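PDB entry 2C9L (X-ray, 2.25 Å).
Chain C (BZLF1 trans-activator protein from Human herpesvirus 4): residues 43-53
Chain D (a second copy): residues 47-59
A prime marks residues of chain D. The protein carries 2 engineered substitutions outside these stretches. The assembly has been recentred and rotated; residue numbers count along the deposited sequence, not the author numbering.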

# COMPACT_ATOMS: atom_id res chain seq x y z
N LEU C 43 9.98 -16.67 6.58
CA LEU C 43 9.88 -17.90 7.36
C LEU C 43 10.21 -19.12 6.52
O LEU C 43 10.87 -20.05 6.98
CB LEU C 43 8.49 -18.04 7.97
CG LEU C 43 8.32 -19.15 9.01
CD1 LEU C 43 9.27 -18.90 10.17
CD2 LEU C 43 6.89 -19.19 9.49
N LEU C 44 9.74 -19.12 5.27
CA LEU C 44 10.01 -20.24 4.36
C LEU C 44 11.50 -20.32 4.08
O LEU C 44 12.08 -21.41 4.06
CB LEU C 44 9.26 -20.06 3.05
CG LEU C 44 9.56 -21.10 1.96
CD1 LEU C 44 9.30 -22.49 2.50
CD2 LEU C 44 8.71 -20.83 0.73
N LEU C 45 12.13 -19.17 3.86
CA LEU C 45 13.55 -19.13 3.58
C LEU C 45 14.34 -19.64 4.78
O LEU C 45 15.38 -20.27 4.63
CB LEU C 45 13.98 -17.70 3.26
CG LEU C 45 15.43 -17.46 2.86
CD1 LEU C 45 15.82 -18.37 1.69
CD2 LEU C 45 15.61 -15.99 2.48
N LYS C 46 13.81 -19.37 5.96
CA LYS C 46 14.45 -19.80 7.19
C LYS C 46 14.30 -21.32 7.34
O LYS C 46 15.23 -22.00 7.75
CB LYS C 46 13.82 -19.09 8.39
CG LYS C 46 14.66 -19.15 9.66
CD LYS C 46 15.98 -18.42 9.48
CE LYS C 46 16.82 -18.46 10.75
NZ LYS C 46 18.13 -17.77 10.60
N GLN C 47 13.13 -21.85 6.98
CA GLN C 47 12.89 -23.29 7.07
C GLN C 47 13.84 -24.04 6.15
O GLN C 47 14.43 -25.04 6.54
CB GLN C 47 11.45 -23.64 6.69
CG GLN C 47 10.38 -23.08 7.60
CD GLN C 47 9.02 -23.69 7.35
OE1 GLN C 47 8.62 -23.91 6.21
NE2 GLN C 47 8.29 -23.96 8.43
N MET C 48 13.98 -23.55 4.92
CA MET C 48 14.85 -24.19 3.93
C MET C 48 16.33 -23.97 4.21
O MET C 48 17.15 -24.85 3.99
CB MET C 48 14.53 -23.67 2.53
CG MET C 48 13.07 -23.83 2.13
SD MET C 48 12.49 -25.51 2.42
CE MET C 48 13.14 -26.35 0.98
N CYS C 49 16.67 -22.78 4.70
CA CYS C 49 18.07 -22.45 5.00
C CYS C 49 18.19 -22.03 6.47
O CYS C 49 18.45 -20.86 6.78
CB CYS C 49 18.55 -21.32 4.10
SG CYS C 49 18.41 -21.68 2.33
N PRO C 50 18.01 -22.99 7.38
CA PRO C 50 18.09 -22.78 8.83
C PRO C 50 19.35 -22.04 9.27
O PRO C 50 19.36 -21.39 10.32
CB PRO C 50 18.03 -24.20 9.38
CG PRO C 50 17.17 -24.91 8.39
CD PRO C 50 17.73 -24.41 7.08
N SER C 51 20.40 -22.13 8.47
CA SER C 51 21.67 -21.49 8.80
C SER C 51 21.85 -20.09 8.22
O SER C 51 22.93 -19.51 8.32
CB SER C 51 22.82 -22.38 8.33
OG SER C 51 22.64 -22.79 6.99
N LEU C 52 20.80 -19.53 7.63
CA LEU C 52 20.88 -18.20 7.03
C LEU C 52 20.20 -17.11 7.87
O LEU C 52 19.05 -17.27 8.29
CB LEU C 52 20.27 -18.24 5.63
CG LEU C 52 20.40 -16.99 4.76
CD1 LEU C 52 21.86 -16.65 4.55
CD2 LEU C 52 19.70 -17.23 3.43
N ASP C 53 20.92 -16.01 8.11
CA ASP C 53 20.38 -14.89 8.88
C ASP C 53 19.67 -13.93 7.94
O ASP C 53 20.25 -12.93 7.50
CB ASP C 53 21.51 -14.15 9.61
CG ASP C 53 20.98 -13.17 10.64
OD1 ASP C 53 19.89 -12.61 10.42
OD2 ASP C 53 21.66 -12.95 11.67
N GLN D 47 17.79 -18.30 -5.82
CA GLN D 47 19.23 -18.53 -5.91
C GLN D 47 19.80 -19.32 -4.74
O GLN D 47 20.99 -19.66 -4.74
CB GLN D 47 19.97 -17.19 -6.07
CG GLN D 47 19.67 -16.15 -5.01
CD GLN D 47 20.18 -14.76 -5.39
OE1 GLN D 47 21.36 -14.57 -5.66
NE2 GLN D 47 19.28 -13.79 -5.41
N MET D 48 18.97 -19.61 -3.74
CA MET D 48 19.41 -20.38 -2.59
C MET D 48 18.83 -21.79 -2.68
O MET D 48 19.45 -22.76 -2.27
CB MET D 48 18.97 -19.72 -1.28
CG MET D 48 19.71 -18.44 -0.95
SD MET D 48 21.50 -18.66 -0.92
CE MET D 48 21.74 -19.25 0.75
N CYS D 49 17.62 -21.88 -3.23
CA CYS D 49 16.94 -23.15 -3.40
C CYS D 49 16.34 -23.16 -4.81
O CYS D 49 15.13 -23.08 -4.99
CB CYS D 49 15.83 -23.30 -2.35
SG CYS D 49 16.42 -23.16 -0.64
N PRO D 50 17.22 -23.24 -5.83
CA PRO D 50 16.87 -23.25 -7.26
C PRO D 50 15.73 -24.17 -7.67
O PRO D 50 14.88 -23.79 -8.47
CB PRO D 50 18.19 -23.64 -7.92
CG PRO D 50 19.20 -23.02 -7.02
CD PRO D 50 18.67 -23.40 -5.66
N SER D 51 15.71 -25.39 -7.13
CA SER D 51 14.67 -26.35 -7.49
C SER D 51 13.45 -26.29 -6.58
O SER D 51 12.98 -27.31 -6.08
CB SER D 51 15.24 -27.77 -7.47
OG SER D 51 15.71 -28.12 -6.18
N LEU D 52 12.93 -25.09 -6.36
CA LEU D 52 11.75 -24.90 -5.52
C LEU D 52 10.77 -23.93 -6.16
O LEU D 52 11.13 -22.80 -6.49
CB LEU D 52 12.15 -24.38 -4.14
CG LEU D 52 10.98 -23.98 -3.23
CD1 LEU D 52 10.06 -25.18 -3.03
CD2 LEU D 52 11.51 -23.48 -1.90
N ASP D 53 9.53 -24.38 -6.34
CA ASP D 53 8.51 -23.53 -6.93
C ASP D 53 7.82 -22.74 -5.82
O ASP D 53 6.78 -23.14 -5.31
CB ASP D 53 7.48 -24.37 -7.70
CG ASP D 53 6.62 -23.53 -8.63
OD1 ASP D 53 5.96 -22.59 -8.14
OD2 ASP D 53 6.62 -23.81 -9.84
N VAL D 54 8.43 -21.61 -5.46
CA VAL D 54 7.91 -20.75 -4.41
C VAL D 54 6.55 -20.16 -4.75
O VAL D 54 5.70 -19.99 -3.88
CB VAL D 54 8.89 -19.59 -4.12
CG1 VAL D 54 8.37 -18.74 -2.97
CG2 VAL D 54 10.27 -20.15 -3.79
N ASP D 55 6.35 -19.84 -6.03
CA ASP D 55 5.09 -19.26 -6.48
C ASP D 55 3.92 -20.19 -6.23
O ASP D 55 2.78 -19.74 -6.10
CB ASP D 55 5.18 -18.92 -7.97
CG ASP D 55 6.37 -18.04 -8.29
OD1 ASP D 55 6.51 -16.97 -7.66
OD2 ASP D 55 7.17 -18.41 -9.18
N SER D 56 4.19 -21.49 -6.17
CA SER D 56 3.14 -22.48 -5.92
C SER D 56 2.90 -22.63 -4.43
O SER D 56 1.95 -23.30 -4.01
CB SER D 56 3.54 -23.83 -6.52
OG SER D 56 3.63 -23.76 -7.93
N ILE D 57 3.76 -22.01 -3.63
CA ILE D 57 3.65 -22.06 -2.18
C ILE D 57 3.12 -20.72 -1.68
O ILE D 57 2.27 -20.66 -0.80
CB ILE D 57 5.01 -22.34 -1.52
CG1 ILE D 57 5.61 -23.64 -2.08
CG2 ILE D 57 4.85 -22.41 -0.01
CD1 ILE D 57 7.00 -23.95 -1.56
N ILE D 58 3.66 -19.65 -2.25
CA ILE D 58 3.26 -18.30 -1.89
C ILE D 58 3.24 -17.47 -3.17
O ILE D 58 4.21 -16.81 -3.51
CB ILE D 58 4.26 -17.66 -0.89
CG1 ILE D 58 4.46 -18.59 0.31
CG2 ILE D 58 3.74 -16.31 -0.42
CD1 ILE D 58 5.50 -18.09 1.30
N PRO D 59 2.11 -17.50 -3.89
CA PRO D 59 1.97 -16.74 -5.14
C PRO D 59 2.17 -15.24 -4.93
O PRO D 59 1.95 -14.73 -3.84
CB PRO D 59 0.56 -17.09 -5.60
CG PRO D 59 -0.16 -17.31 -4.31
CD PRO D 59 0.83 -18.13 -3.52

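The stretches meet near the end of the chain C helix, which runs through Met48, and the contact is entirely apolar: no hydrogen bond crosses it, and about 395 Å² of surface is buried. Across it the CA atoms of Met48 and Cys49′ are 7.7 Å apart, those of Cys49 and Met48′ 8.0 Å, and those of Leu44 and Val54′ 9.0 Å, so side chains fill the gap. Chain C then folds through a type I turn from Cys49 to Leu52, closed by the bond from Leu52 N to Cys49 O (2.8 Å).

Along chain D, Gln47′ lies out of reach, its NE2 hydrogen-bonded elsewhere in the structure. The long, unbranched side chain of Met48′, m at all three chi angles, spans two partners: CB lies 4.1 Å from Cys49 SG, while CE reaches Leu52 CD2 at 3.9 Å. Cys49′ follows, small enough to allow close approach. Its SG sits 3.7 Å from Met48 CB and 3.9 Å from Cys49 SG, far beyond disulfide length, so the two sulfurs simply touch. The pairing is reciprocal, each cysteine packing on the other chain's methionine.

Pro50′ and Ser51′ stay clear of chain C, and Leu52′ returns to it, placing CD2 4.3 Å from Met48 CG and 4.4 Å from Met48 CE. This echoes the contact of Leu52 with Met48′.

Asp53′ orders its own chain: its OD1 accepts bonds from Ser56′ OG (2.6 Å) and, weakly, from Ser56′ N (2.9 Å). Beyond it, Val54′, Ile57′ and Ile58′ gather around Leu44, whose CD2 lies 4.3 Å from Val54′ CG1, 4.2 Å from Ile57′ CG2 and 4.3 Å from Ile58′ CD1. Branched aliphatic side chains suit this site because they offer methyl groups to a leucine methyl without polar atoms needing partners.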